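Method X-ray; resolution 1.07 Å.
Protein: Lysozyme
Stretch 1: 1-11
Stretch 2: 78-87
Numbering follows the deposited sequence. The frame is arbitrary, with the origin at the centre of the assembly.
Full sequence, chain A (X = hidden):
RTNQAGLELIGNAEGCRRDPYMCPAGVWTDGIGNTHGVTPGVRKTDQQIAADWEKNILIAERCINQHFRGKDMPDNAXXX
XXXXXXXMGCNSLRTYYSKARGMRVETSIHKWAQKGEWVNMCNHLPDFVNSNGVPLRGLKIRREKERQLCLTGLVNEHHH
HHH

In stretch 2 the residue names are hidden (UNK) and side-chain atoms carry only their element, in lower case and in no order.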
# COMPACT_ATOMS: atom_id res chain seq x y z
N ARG A 1 -11.46 10.49 0.34
CA ARG A 1 -10.58 11.50 0.96
C ARG A 1 -9.22 11.63 0.26
O ARG A 1 -8.64 12.70 0.28
CB ARG A 1 -10.38 11.16 2.44
CG ARG A 1 -9.52 12.22 3.18
CD ARG A 1 -9.33 11.90 4.64
NE ARG A 1 -8.38 12.85 5.19
CZ ARG A 1 -7.61 12.65 6.25
NH1 ARG A 1 -6.69 13.53 6.54
NH2 ARG A 1 -7.74 11.60 7.02
N THR A 2 -8.69 10.55 -0.32
CA THR A 2 -7.39 10.61 -0.96
C THR A 2 -7.34 11.83 -1.87
O THR A 2 -8.24 12.07 -2.67
CB THR A 2 -7.14 9.34 -1.78
OG1 THR A 2 -7.18 8.22 -0.88
CG2 THR A 2 -5.78 9.33 -2.39
N ASN A 3 -6.28 12.59 -1.74
CA ASN A 3 -6.12 13.84 -2.43
C ASN A 3 -5.57 13.65 -3.85
O ASN A 3 -5.31 12.53 -4.29
CB ASN A 3 -5.33 14.84 -1.58
CG ASN A 3 -3.89 14.46 -1.38
OD1 ASN A 3 -3.32 13.58 -2.05
ND2 ASN A 3 -3.25 15.19 -0.44
N GLN A 4 -5.44 14.75 -4.61
CA GLN A 4 -5.02 14.65 -5.98
C GLN A 4 -3.69 14.00 -6.14
O GLN A 4 -3.49 13.21 -7.06
CB GLN A 4 -5.02 16.04 -6.64
CG GLN A 4 -6.35 16.64 -6.72
CD GLN A 4 -7.20 15.86 -7.65
OE1 GLN A 4 -6.86 15.70 -8.85
NE2 GLN A 4 -8.26 15.26 -7.10
N ALA A 5 -2.75 14.35 -5.28
CA ALA A 5 -1.42 13.78 -5.37
C ALA A 5 -1.48 12.27 -5.13
O ALA A 5 -0.79 11.51 -5.79
CB ALA A 5 -0.50 14.45 -4.33
N GLY A 6 -2.24 11.83 -4.14
CA GLY A 6 -2.38 10.40 -3.89
C GLY A 6 -3.00 9.67 -5.06
O GLY A 6 -2.62 8.57 -5.40
N LEU A 7 -4.02 10.30 -5.65
CA LEU A 7 -4.69 9.74 -6.80
C LEU A 7 -3.81 9.65 -8.02
O LEU A 7 -3.95 8.70 -8.79
CB LEU A 7 -6.02 10.44 -7.08
CG LEU A 7 -7.12 10.24 -6.02
CD1 LEU A 7 -8.34 11.11 -6.31
CD2 LEU A 7 -7.51 8.77 -5.88
N GLU A 8 -2.82 10.55 -8.19
CA GLU A 8 -1.83 10.37 -9.23
C GLU A 8 -1.00 9.13 -9.02
O GLU A 8 -0.67 8.47 -9.98
CB GLU A 8 -0.87 11.56 -9.36
CG GLU A 8 -1.53 12.83 -9.90
CD GLU A 8 -0.57 13.98 -10.08
OE1 GLU A 8 0.64 13.90 -9.73
OE2 GLU A 8 -1.03 15.02 -10.56
N LEU A 9 -0.64 8.82 -7.77
CA LEU A 9 0.14 7.67 -7.48
C LEU A 9 -0.67 6.39 -7.71
O LEU A 9 -0.11 5.39 -8.14
CB LEU A 9 0.68 7.68 -6.05
CG LEU A 9 1.63 8.85 -5.78
CD1 LEU A 9 2.04 8.86 -4.34
CD2 LEU A 9 2.83 8.87 -6.69
N ILE A 10 -1.93 6.41 -7.31
CA ILE A 10 -2.79 5.22 -7.50
C ILE A 10 -3.09 4.97 -8.99
O ILE A 10 -3.11 3.84 -9.45
CB ILE A 10 -4.07 5.35 -6.68
CG1 ILE A 10 -3.74 5.25 -5.19
CG2 ILE A 10 -5.13 4.34 -7.11
CD1 ILE A 10 -4.87 5.66 -4.25
N GLY A 11 -3.29 6.05 -9.73
CA GLY A 11 -3.57 5.90 -11.13
C GLY A 11 -4.94 5.33 -11.39
O GLY A 11 -5.84 5.47 -10.63
N UNK A 78 -2.31 10.57 4.85
CA UNK A 78 -3.44 9.70 4.63
C UNK A 78 -3.46 9.19 3.21
O UNK A 78 -3.75 7.99 2.97
c UNK A 78 -7.59 8.79 3.11
c UNK A 78 -5.96 9.61 4.64
c UNK A 78 -4.75 10.44 4.91
c UNK A 78 -6.40 8.70 5.57
c UNK A 78 -6.57 9.65 3.39
c UNK A 78 -7.47 7.87 5.27
c UNK A 78 -8.04 7.94 4.04
N UNK A 79 -3.22 10.06 2.28
CA UNK A 79 -3.30 9.73 0.85
C UNK A 79 -2.16 8.84 0.44
O UNK A 79 -2.38 7.86 -0.31
c UNK A 79 -3.28 11.03 0.06
o UNK A 79 -4.43 11.82 0.34
N UNK A 80 -0.95 9.07 0.96
CA UNK A 80 0.16 8.17 0.72
C UNK A 80 -0.09 6.80 1.28
O UNK A 80 0.19 5.77 0.62
c UNK A 80 1.42 8.77 1.28
N UNK A 81 -0.63 6.74 2.49
CA UNK A 81 -0.89 5.46 3.13
C UNK A 81 -2.00 4.70 2.41
O UNK A 81 -1.96 3.47 2.28
c UNK A 81 -0.05 6.11 5.44
c UNK A 81 -1.25 5.67 4.61
s UNK A 81 1.26 4.85 5.56
c UNK A 81 0.43 3.59 6.57
N UNK A 82 -3.00 5.40 1.91
CA UNK A 82 -4.06 4.79 1.14
C UNK A 82 -3.49 4.18 -0.12
O UNK A 82 -3.83 3.06 -0.49
c UNK A 82 -6.19 5.21 -0.17
c UNK A 82 -5.16 5.81 0.79
o UNK A 82 -5.86 6.19 2.00
N UNK A 83 -2.64 4.90 -0.82
CA UNK A 83 -1.95 4.38 -2.00
C UNK A 83 -1.23 3.09 -1.65
O UNK A 83 -1.35 2.09 -2.40
c UNK A 83 -0.97 5.43 -2.51
o UNK A 83 -0.13 4.91 -3.54
N UNK A 84 -0.47 3.04 -0.56
CA UNK A 84 0.26 1.85 -0.18
C UNK A 84 -0.71 0.71 0.12
O UNK A 84 -0.46 -0.44 -0.30
c UNK A 84 1.14 2.14 1.03
N UNK A 85 -1.79 0.98 0.81
CA UNK A 85 -2.77 -0.04 1.15
C UNK A 85 -3.46 -0.56 -0.13
O UNK A 85 -3.75 -1.75 -0.23
c UNK A 85 -3.77 0.47 2.14
N UNK A 86 -3.73 0.30 -1.08
CA UNK A 86 -4.33 -0.10 -2.34
C UNK A 86 -3.42 -1.08 -3.05
O UNK A 86 -3.85 -2.10 -3.60
c UNK A 86 -6.54 0.75 -4.73
c UNK A 86 -5.16 0.82 -4.55
c UNK A 86 -6.20 0.31 -7.08
c UNK A 86 -4.59 1.12 -3.20
c UNK A 86 -4.35 0.63 -5.63
c UNK A 86 -4.86 0.36 -6.89
c UNK A 86 -7.07 0.52 -6.00
N UNK A 87 -2.13 -0.77 -3.08
CA UNK A 87 -1.16 -1.53 -3.87
C UNK A 87 -0.75 -2.81 -3.17
O UNK A 87 -0.51 -3.81 -3.85
n UNK A 87 0.50 -1.50 -6.33
c UNK A 87 1.00 -0.98 -5.16
o UNK A 87 2.21 -0.62 -5.01
c UNK A 87 0.05 -0.60 -4.08

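Position 78 carries seven side-chain atoms, all carbon: one carbon leading to a closed ring of six. Nothing hangs from the far ring carbon, which rules out a tyrosine, so this is F78. Its chi1 is 177° (t), and CA-to-CB points toward stretch 1. The R1 guanidinium lies flat on the ring, centres 4.4 Å apart and planes at 17°. R1 CD sits 3.9 Å from the ring centroid of F78, only 17° off the normal, a CH-pi contact over the face, whereas R1 CZ, at 4.4 Å from the centroid and 32° off the normal, makes an off-centre cation-pi contact. T2 N approaches the ring edge, 4.0 Å from F78 CE2.

Position 79 has one carbon followed by one oxygen, with no branch; the residue is S79. At chi1 -64° (m), its hydroxyl meets the backbone just ahead of helix 4-10: N3 N donates to S79 OG at 2.9 Å, with an N-H...acceptor angle of 167°, close to linear.

Position 80 shows a single carbon, directed away from stretch 1, and is A80. Position 81 has an unbranched chain of two carbons, a sulfur and a terminal carbon, the pattern of methionine; M81 is out of reach of stretch 1.

At position 82 one carbon carries both an oxygen and a carbon. This beta-branched hydroxyl side chain identifies T82. Its OG1 donates to F78 O at 2.9 Å, a bond back to the preceding turn of its own helix, while T82 CG2 lies 3.2 Å from T2 OG1.

Position 83 again has one carbon then one oxygen, hence S83. Here chi1 is 172° (t), unlike that of S79. S83 CA lies 3.8 Å from I10 CG1, and S83 OG is 3.8 Å from L9 CB; the hydroxyl is hydrogen-bonded elsewhere in the structure.

Positions 84 and 85 each have one side-chain carbon, giving A84 and A85, and neither touches stretch 1. Position 86 repeats the seven-carbon pattern of one carbon and a six-membered ring: F86, chi1 178° (t). I10 CG2 stands 4.0 Å from the ring centroid of F86, 12° off the normal, a CH-pi contact over the face. Position 87 has two carbons, the second bearing one oxygen and one nitrogen; the amide identifies N87, which makes no contact with stretch 1.

The two helices run nearly parallel, at 18°, with axes approaching to 8.5 Å. Where G6 faces S79 there is no room for a side chain: G6 CA is 4.1 Å from S79 CB, and an ideal CB on G6 would fall 2.8 Å from S79 CB, a clash. At the N-terminal end, N3 OD1 caps its own helix by accepting from G6 N at 2.9 Å, while N3 N is satisfied by S79 OG across the interface. The contact thus combines a stacked arginine, one hydrogen bond and an apolar packing of I10 against S83 and F86, burying 519 Å² over both sides.

Stretch 2 (78-87) FSAMTSAAFN
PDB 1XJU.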